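Local atomic coordinates of lovastatin nonaketide synthase mokA (Monascus pilosus, PDB entry 6AD3), a protein that catalyses, as an iterative type I polyketide synthase, the nine-step assembly of the nonaketide precursor of monacolin K (lovastatin), this chain being its condensation domain. Residues A[439-444]-A[472-477]. The protein carries 1 engineered substitution. Sequence-based numbering, arbitrary orientation.
Sequences YKQGQA and MSDDPT
Tyr-439 and Met-472 project from the same face of a mixed beta sheet in the condensation domain, where strands 435-440 and 468-473 run parallel as neighbours, and their side chains cross at a slant. The contact as a whole illustrates how side chains can add to the backbone pairing of two adjacent strands and carry the link onward into the loops. Backbone bonds here run from Lys-440 N to Met-472 O (3.0 Å) and from Asp-474 N to Lys-440 O (2.8 Å). Met-472 bends at its last torsion, and both SD and CE lie near CD2 of Tyr-439, a Met-aromatic contact at the ring edge, with the sulfur 5.4 Å from the ring centroid. Both side chains also touch Tyr-331 of helix 327-343, which covers this face. The phenol then reaches beyond the methionine, CG of Tyr-439 being turned trans to the amide nitrogen (chi1 166°). Its OH donates to Asp-474 OD2 (2.6 Å) on the anti side of the carboxylate. That carboxylate's plane stands 73° from the ring. On the face carrying Lys-440 and Ser-473, CE of the extended lysine chain passes 3.0 Å from Ser-473 OG.

Farther along, Gln-443 lies across Asp-475 and Pro-476 at about a right angle, its CG 3.6 Å from Pro-476 CG. Asp-475 links the two loops by dividing its oxygens. OD1 accepts from both Thr-477 OG1 and Thr-477 N, the latter bond forming an Asx turn that helps fix the carboxylate's rotation, while OD2 receives Ala-444 N at 3.0 Å, from 44° above the carboxylate plane.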
loop_
_atom_site.group_PDB
_atom_site.type_symbol
_atom_site.label_atom_id
_atom_site.label_comp_id
_atom_site.label_asym_id
_atom_site.label_seq_id
_atom_site.Cartn_x
_atom_site.Cartn_y
_atom_site.Cartn_z
ATOM N N TYR A 439 -0.824 7.929 0.250
ATOM C CA TYR A 439 -2.005 8.783 0.146
ATOM C C TYR A 439 -2.779 8.396 -1.114
ATOM O O TYR A 439 -2.195 8.208 -2.188
ATOM C CB TYR A 439 -1.566 10.246 0.049
ATOM C CG TYR A 439 -2.628 11.232 -0.383
ATOM C CD1 TYR A 439 -2.982 11.374 -1.717
ATOM C CD2 TYR A 439 -3.270 12.015 0.548
ATOM C CE1 TYR A 439 -3.920 12.315 -2.119
ATOM C CE2 TYR A 439 -4.179 12.999 0.148
ATOM C CZ TYR A 439 -4.465 13.151 -1.201
ATOM O OH TYR A 439 -5.451 14.056 -1.590
ATOM N N LYS A 440 -4.063 8.214 -0.944
ATOM C CA LYS A 440 -4.970 7.989 -2.071
ATOM C C LYS A 440 -6.245 8.837 -1.990
ATOM O O LYS A 440 -6.671 9.244 -0.903
ATOM C CB LYS A 440 -5.290 6.508 -2.182
ATOM C CG LYS A 440 -6.327 6.027 -1.186
ATOM C CD LYS A 440 -6.592 4.544 -1.334
ATOM C CE LYS A 440 -7.622 4.133 -0.275
ATOM N NZ LYS A 440 -8.004 2.730 -0.374
ATOM N N GLN A 441 -6.778 9.198 -3.177
ATOM C CA GLN A 441 -7.893 10.128 -3.303
ATOM C C GLN A 441 -9.160 9.557 -3.962
ATOM O O GLN A 441 -10.116 10.272 -4.149
ATOM C CB GLN A 441 -7.430 11.283 -4.185
ATOM C CG GLN A 441 -7.292 12.578 -3.506
ATOM C CD GLN A 441 -7.003 13.689 -4.521
ATOM O OE1 GLN A 441 -7.579 14.746 -4.455
ATOM N NE2 GLN A 441 -6.125 13.410 -5.479
ATOM N N GLY A 442 -9.219 8.268 -4.220
ATOM C CA GLY A 442 -10.409 7.708 -4.910
ATOM C C GLY A 442 -11.778 8.052 -4.302
ATOM O O GLY A 442 -11.901 8.408 -3.144
ATOM N N GLN A 443 -12.829 7.802 -5.054
ATOM C CA GLN A 443 -14.150 7.742 -4.460
ATOM C C GLN A 443 -14.580 6.307 -4.314
ATOM O O GLN A 443 -14.877 5.636 -5.312
ATOM C CB GLN A 443 -15.171 8.522 -5.306
ATOM C CG GLN A 443 -15.276 10.000 -4.968
ATOM C CD GLN A 443 -16.067 10.754 -6.021
ATOM O OE1 GLN A 443 -17.302 10.833 -5.944
ATOM N NE2 GLN A 443 -15.390 11.155 -7.094
ATOM N N ALA A 444 -14.634 5.850 -3.051
ATOM C CA ALA A 444 -15.130 4.510 -2.690
ATOM C C ALA A 444 -16.462 4.174 -3.383
ATOM O O ALA A 444 -16.654 3.077 -3.856
ATOM C CB ALA A 444 -15.293 4.395 -1.166
ATOM N N MET A 472 -3.291 7.281 4.237
ATOM C CA MET A 472 -4.436 8.181 4.247
ATOM C C MET A 472 -5.331 7.894 3.066
ATOM O O MET A 472 -4.834 7.657 1.944
ATOM C CB MET A 472 -3.993 9.627 4.056
ATOM C CG MET A 472 -3.215 10.232 5.121
ATOM S SD MET A 472 -2.946 11.948 4.603
ATOM C CE MET A 472 -4.641 12.559 4.326
ATOM N N SER A 473 -6.636 8.042 3.283
ATOM C CA SER A 473 -7.612 8.163 2.203
ATOM C C SER A 473 -8.160 9.575 2.255
ATOM O O SER A 473 -8.487 10.084 3.312
ATOM C CB SER A 473 -8.749 7.146 2.373
ATOM O OG SER A 473 -8.258 5.798 2.192
ATOM N N ASP A 474 -8.365 10.155 1.088
ATOM C CA ASP A 474 -8.907 11.510 0.978
ATOM C C ASP A 474 -10.005 11.442 -0.094
ATOM O O ASP A 474 -9.873 12.004 -1.185
ATOM C CB ASP A 474 -7.779 12.465 0.593
ATOM C CG ASP A 474 -8.223 13.917 0.475
ATOM O OD1 ASP A 474 -9.334 14.217 0.896
ATOM O OD2 ASP A 474 -7.400 14.742 0.006
ATOM N N ASP A 475 -11.089 10.766 0.244
ATOM C CA ASP A 475 -12.242 10.594 -0.667
ATOM C C ASP A 475 -12.977 11.939 -0.674
ATOM O O ASP A 475 -13.278 12.467 0.390
ATOM C CB ASP A 475 -13.145 9.479 -0.112
ATOM C CG ASP A 475 -14.351 9.199 -0.967
ATOM O OD1 ASP A 475 -14.869 10.147 -1.585
ATOM O OD2 ASP A 475 -14.756 8.027 -1.001
ATOM N N PRO A 476 -13.144 12.546 -1.858
ATOM C CA PRO A 476 -13.559 13.975 -1.902
ATOM C C PRO A 476 -14.937 14.213 -1.348
ATOM O O PRO A 476 -15.324 15.378 -1.106
ATOM C CB PRO A 476 -13.528 14.313 -3.413
ATOM C CG PRO A 476 -13.437 12.996 -4.129
ATOM C CD PRO A 476 -12.685 12.090 -3.179
ATOM N N THR A 477 -15.690 13.136 -1.152
ATOM C CA THR A 477 -17.038 13.228 -0.603
ATOM C C THR A 477 -17.133 12.809 0.860
ATOM O O THR A 477 -18.217 12.697 1.387
ATOM C CB THR A 477 -18.050 12.365 -1.409
ATOM O OG1 THR A 477 -17.818 10.965 -1.161
ATOM C CG2 THR A 477 -17.940 12.656 -2.928
#